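Local coordinates for protein nodulation fucosyltransferase NodZ (PDB 2HHC) that belongs to the GT-B clan of glycosyltransferases, as a rhizobial nodulation fucosyltransferase built from two domains around separate beta sheets, at residues P68-C71 with D72-N76; W26-A29 with Q30-G33; F50-A53 with F54-F57. All coordinates share one frame; numbering follows the deposited sequence. Where two conformers were deposited one is given.

Interaction 1. Residues P68-C71 with D72-N76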
# COMPACT_ATOMS: atom_id res chain seq x y z
N PRO A 68 0.89 20.82 4.69
CA PRO A 68 0.53 21.16 3.31
C PRO A 68 1.00 20.10 2.33
O PRO A 68 2.08 19.48 2.51
CB PRO A 68 1.31 22.47 3.06
CG PRO A 68 1.77 22.91 4.37
CD PRO A 68 1.89 21.74 5.24
N VAL A 69 0.24 19.85 1.27
CA VAL A 69 0.51 18.78 0.30
C VAL A 69 0.41 19.30 -1.12
O VAL A 69 -0.52 20.00 -1.45
CB VAL A 69 -0.47 17.62 0.47
CG1 VAL A 69 -0.30 16.55 -0.60
CG2 VAL A 69 -0.34 17.02 1.85
N ILE A 70 1.39 18.90 -1.93
CA ILE A 70 1.38 19.03 -3.39
C ILE A 70 1.30 17.63 -3.95
O ILE A 70 2.21 16.83 -3.76
CB ILE A 70 2.62 19.73 -3.89
CG1 ILE A 70 2.70 21.17 -3.33
CG2 ILE A 70 2.61 19.81 -5.42
CD1 ILE A 70 4.04 21.86 -3.48
N CYS A 71 0.24 17.31 -4.69
CA CYS A 71 -0.02 15.94 -5.12
C CYS A 71 -0.26 15.75 -6.61
O CYS A 71 -0.74 14.66 -7.02
CB CYS A 71 -1.32 15.44 -4.45
SG CYS A 71 -2.85 16.16 -5.10
N ASP A 72 0.10 16.72 -7.44
CA ASP A 72 -0.36 16.73 -8.78
C ASP A 72 0.71 17.08 -9.81
O ASP A 72 1.89 16.87 -9.52
CB ASP A 72 -1.56 17.63 -8.86
CG ASP A 72 -1.25 19.09 -8.49
OD1 ASP A 72 -0.07 19.50 -8.54
OD2 ASP A 72 -2.21 19.83 -8.16
N ASP A 73 0.35 17.55 -10.99
CA ASP A 73 1.36 17.78 -12.01
C ASP A 73 2.26 18.98 -11.77
O ASP A 73 3.20 19.22 -12.52
CB ASP A 73 0.81 17.66 -13.44
CG ASP A 73 0.56 16.14 -13.92
OD1 ASP A 73 -0.17 16.05 -14.93
OD2 ASP A 73 1.09 15.09 -13.40
N ARG A 74 2.04 19.74 -10.70
CA ARG A 74 2.98 20.78 -10.31
C ARG A 74 4.38 20.20 -10.06
O ARG A 74 5.37 20.93 -10.17
CB ARG A 74 2.49 21.55 -9.10
CG ARG A 74 1.40 22.49 -9.44
CD ARG A 74 0.83 23.22 -8.19
NE ARG A 74 0.07 22.25 -7.42
CZ ARG A 74 -0.38 22.41 -6.18
NH1 ARG A 74 -0.13 23.51 -5.52
NH2 ARG A 74 -1.08 21.43 -5.62
N VAL A 75 4.50 18.91 -9.78
CA VAL A 75 5.85 18.31 -9.70
C VAL A 75 6.69 18.53 -10.98
O VAL A 75 7.92 18.49 -10.94
CB VAL A 75 5.77 16.83 -9.30
CG1 VAL A 75 5.15 16.70 -7.93
CG2 VAL A 75 5.06 15.98 -10.34
N ASN A 76 6.03 18.72 -12.12
CA ASN A 76 6.69 18.95 -13.40
C ASN A 76 6.94 20.43 -13.69
O ASN A 76 7.53 20.77 -14.73
CB ASN A 76 5.85 18.37 -14.53
CG ASN A 76 5.87 16.87 -14.54
OD1 ASN A 76 6.86 16.26 -14.19
ND2 ASN A 76 4.72 16.26 -14.85
O HOH W 1 -1.21 22.35 -2.84
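I70 and R74 meet where strand 67-70 runs out and the chain turns into a short 3-10 segment, 73-76. The touching branch of I70 is CG2, which sits over one face of the R74 guanidinium, offset toward its rim and 4.0 Å from R74 CZ. With CG2 anti to the backbone N of I70 (CG1 at chi1 -62°), it is this methyl, not CG1, that lies against the guanidinium, and the two side chains cross at about a right angle.

What holds that guanidinium in place is D72. R74 grips the carboxylate side-on, one nitrogen to each oxygen. R74 NE donates to D72 OD1 at 3.0 Å, nearly straight and close to the guanidinium plane, and D72 OD1 receives it on its syn lone pair; this is a salt bridge. The second bond, R74 NH2 to D72 OD2 at 3.2 Å, is more bent and comes from above the carboxylate plane. To close this grip the arginine chain folds back at chi3 (-71°).

D72 OD1 has a second donor in the backbone N of R74, 3.0 Å away and out of the carboxylate plane on the face opposite to NH2. That bond makes D72 the first residue of an Asx turn, which opens the 3-10 segment as the chain leaves strand 67-70 of the N-terminal sheet. D72 CG lies between its own backbone N and carbonyl carbon, a position that lets OD1 face forward along the chain. With two bonds on OD1 and one on OD2, the carboxylate is well fixed in rotation.

Water 1 ties the arginine back to the strand: it donates to V69 O at 2.8 Å and accepts from R74 NH2 at 2.9 Å, lying at the edge of the guanidinium in its plane. C71 also packs on F54, and D72 on P55, of helix 54-57.

Interaction 2. Residues W26-A29 with Q30-G33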
# COMPACT_ATOMS: atom_id res chain seq x y z
N TRP A 26 5.22 11.71 5.32
CA TRP A 26 4.28 12.62 5.97
C TRP A 26 4.75 12.90 7.41
O TRP A 26 4.73 14.02 7.91
CB TRP A 26 2.82 12.03 5.93
CG TRP A 26 1.90 12.92 6.74
CD1 TRP A 26 1.23 14.03 6.31
CD2 TRP A 26 1.66 12.82 8.14
NE1 TRP A 26 0.56 14.58 7.35
CE2 TRP A 26 0.85 13.90 8.51
CE3 TRP A 26 2.07 11.90 9.13
CZ2 TRP A 26 0.41 14.09 9.82
CZ3 TRP A 26 1.67 12.09 10.42
CH2 TRP A 26 0.86 13.16 10.76
N SER A 27 5.14 11.85 8.12
CA SER A 27 5.49 11.98 9.51
C SER A 27 6.71 12.89 9.65
O SER A 27 6.76 13.72 10.54
CB SER A 27 5.77 10.59 10.08
OG SER A 27 6.21 10.70 11.41
N TYR A 28 7.69 12.75 8.77
CA TYR A 28 8.88 13.61 8.85
C TYR A 28 8.53 15.06 8.47
O TYR A 28 9.01 15.99 9.12
CB TYR A 28 10.02 13.10 7.99
CG TYR A 28 11.33 13.74 8.32
CD1 TYR A 28 11.97 13.47 9.51
CD2 TYR A 28 11.94 14.65 7.44
CE1 TYR A 28 13.16 14.06 9.84
CE2 TYR A 28 13.15 15.27 7.77
CZ TYR A 28 13.76 14.95 8.97
OH TYR A 28 14.97 15.51 9.37
N ALA A 29 7.67 15.23 7.47
CA ALA A 29 7.19 16.58 7.09
C ALA A 29 6.48 17.25 8.27
O ALA A 29 6.65 18.45 8.54
CB ALA A 29 6.29 16.50 5.91
N GLN A 30 5.68 16.50 9.00
CA GLN A 30 4.95 17.05 10.13
C GLN A 30 5.93 17.47 11.23
O GLN A 30 5.86 18.56 11.79
CB GLN A 30 3.84 16.14 10.74
CG GLN A 30 2.88 16.95 11.69
CD GLN A 30 1.90 16.17 12.63
OE1 GLN A 30 0.82 16.69 13.03
NE2 GLN A 30 2.29 14.98 13.01
N ARG A 31 6.90 16.60 11.51
CA ARG A 31 7.80 16.81 12.64
C ARG A 31 8.64 18.07 12.37
O ARG A 31 8.95 18.83 13.28
CB ARG A 31 8.70 15.57 12.79
CG ARG A 31 9.70 15.58 13.94
CD ARG A 31 10.84 14.54 13.72
NE ARG A 31 12.13 15.16 14.03
CZ ARG A 31 13.32 14.59 13.83
NH1 ARG A 31 13.43 13.35 13.37
NH2 ARG A 31 14.42 15.28 14.14
N THR A 32 9.00 18.27 11.09
CA THR A 32 9.98 19.29 10.75
C THR A 32 9.46 20.55 10.04
O THR A 32 10.27 21.39 9.63
CB THR A 32 11.18 18.73 9.97
OG1 THR A 32 10.72 18.21 8.72
CG2 THR A 32 11.92 17.63 10.74
N GLY A 33 8.15 20.67 9.88
CA GLY A 33 7.55 21.86 9.30
C GLY A 33 7.83 21.99 7.82
O GLY A 33 8.12 23.09 7.34
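Y28 and T32, one helical turn apart near the end of helix 15-32, make a two-part contact. T32 CG2 lies over one face of the Y28 ring, 3.9 Å from its centroid and 20° off the normal, a CH-pi contact. T32 OG1 meanwhile donates to Y28 O at 2.8 Å. With OG1 between the backbone N and the carbonyl carbon (chi1 63°), the hydroxyl reaches back to that carbonyl, while T32 N bonds it from the opposite face of its plane.

R31 NH1 comes to the edge of the same ring, 3.6 Å from Y28 CE1, with guanidinium and ring nearly perpendicular. Two residues earlier in the helix, W26 and Q30 lie side by side: Q30 CB stands over the six-membered ring of W26 in a second CH-pi contact.

Further out, Y28 OH bonds to S121 N and W26 NE1 to I64 O, anchoring both rings. G33, with positive phi, departs from helical geometry in a Schellman motif. Within the unit strand 6-10, helix 15-32, strand 35-39, a beta-alpha-beta crossover, Y28 and A29 pack on strand 6-10, while W26 touches both V67 of strand 67-70 and helix 138-147.

Interaction 3. Residues F50-A53 with F54-F57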
# COMPACT_ATOMS: atom_id res chain seq x y z
N PHE A 50 5.83 10.67 -17.11
CA PHE A 50 5.96 11.94 -16.39
C PHE A 50 4.64 12.40 -15.76
O PHE A 50 4.60 13.44 -15.12
CB PHE A 50 6.56 13.02 -17.25
CG PHE A 50 7.76 12.55 -18.04
CD1 PHE A 50 8.85 11.99 -17.40
CD2 PHE A 50 7.75 12.63 -19.41
CE1 PHE A 50 9.94 11.56 -18.15
CE2 PHE A 50 8.84 12.18 -20.14
CZ PHE A 50 9.93 11.64 -19.47
N SER A 51 3.59 11.61 -15.89
CA SER A 51 2.31 11.95 -15.30
C SER A 51 2.31 11.52 -13.84
O SER A 51 2.67 10.35 -13.53
CB SER A 51 1.22 11.18 -16.04
OG SER A 51 -0.02 11.44 -15.48
N ASN A 52 1.91 12.41 -12.91
CA ASN A 52 1.86 12.01 -11.53
C ASN A 52 0.65 11.13 -11.32
O ASN A 52 -0.45 11.58 -11.58
CB ASN A 52 1.78 13.28 -10.66
CG ASN A 52 2.01 13.03 -9.19
OD1 ASN A 52 1.97 11.89 -8.74
ND2 ASN A 52 2.26 14.09 -8.43
N ALA A 53 0.85 9.88 -10.94
CA ALA A 53 -0.25 8.92 -10.84
C ALA A 53 -1.19 9.20 -9.70
O ALA A 53 -2.32 8.69 -9.71
CB ALA A 53 0.30 7.52 -10.69
N PHE A 54 -0.78 9.95 -8.69
CA PHE A 54 -1.66 10.10 -7.51
C PHE A 54 -3.10 10.54 -7.90
O PHE A 54 -4.09 9.92 -7.46
CB PHE A 54 -1.02 10.97 -6.41
CG PHE A 54 -1.85 11.07 -5.18
CD1 PHE A 54 -1.76 10.13 -4.16
CD2 PHE A 54 -2.72 12.11 -5.05
CE1 PHE A 54 -2.57 10.31 -3.01
CE2 PHE A 54 -3.54 12.28 -3.92
CZ PHE A 54 -3.42 11.34 -2.89
N PRO A 55 -3.29 11.64 -8.68
CA PRO A 55 -4.64 12.05 -9.07
C PRO A 55 -5.43 11.12 -9.98
O PRO A 55 -6.59 11.32 -10.19
CB PRO A 55 -4.42 13.40 -9.76
CG PRO A 55 -3.05 13.81 -9.37
CD PRO A 55 -2.28 12.59 -9.14
N ALA A 56 -4.77 10.13 -10.54
CA ALA A 56 -5.46 9.15 -11.33
C ALA A 56 -6.30 8.21 -10.45
O ALA A 56 -7.25 7.63 -10.93
CB ALA A 56 -4.48 8.37 -12.22
N PHE A 57 -5.94 8.10 -9.16
CA PHE A 57 -6.61 7.19 -8.27
C PHE A 57 -7.27 7.83 -7.06
O PHE A 57 -8.23 7.28 -6.53
CB PHE A 57 -5.59 6.13 -7.80
CG PHE A 57 -5.02 5.33 -8.97
CD1 PHE A 57 -5.78 4.42 -9.67
CD2 PHE A 57 -3.75 5.59 -9.44
CE1 PHE A 57 -5.27 3.76 -10.77
CE2 PHE A 57 -3.22 4.93 -10.56
CZ PHE A 57 -3.97 4.01 -11.21
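A53 O accepts from A56 N at 3.0 Å where the loop enters the short, weakly bonded helix 54-57. The backbone turns from extended at N52 (psi 117°) to helical at A53, and F57 N follows with a bond to F54 O.

The side chain of N52 lies beside that of F54, pointing the same way. Its OD1 caps the turn by accepting from F54 N, a weak bond at 3.4 Å though nearly straight. CG anti to the backbone N (chi1 -168°) carries the amide forward to this point, but its stronger partners are outside the turn: OD1 accepts from W40 N, and ND2 donates to I38 O and D72 O. The amide is thereby fixed at both ends.

P55 closes against the loop through CD, 3.2 Å from N52 O. F57 folds back so that CD2 comes within 3.4 Å of A53 O, and A56 CB lies over one face of the F57 ring, toward its rim.

Beyond the turn, F54 meets W40 edge-to-face just after strand 35-39, while A56 and F57 pack against helix 258-274.

How the interactions relate
Interactions 1 and 3 form neighbouring turns with centres about 10 Å apart, and they touch directly. D73 OD2, in the modelled conformer, lies 2.8 Å from N52 N, and N76 ND2 2.8 Å from F50 O, probable hydrogen bonds that join the loop 50-53 to the 3-10 segment 73-76. C71 O also packs on P55 CD at 3.3 Å. Interaction 2 stands apart: its centre is about 17 Å from that of interaction 1, with nearest atoms about 6 Å apart, and about 23 Å from that of interaction 3. W26, A29 and Q30 pack on V67 of strand 67-70, and interaction 1 starts at the next residue, P68, and runs off the strand's far end.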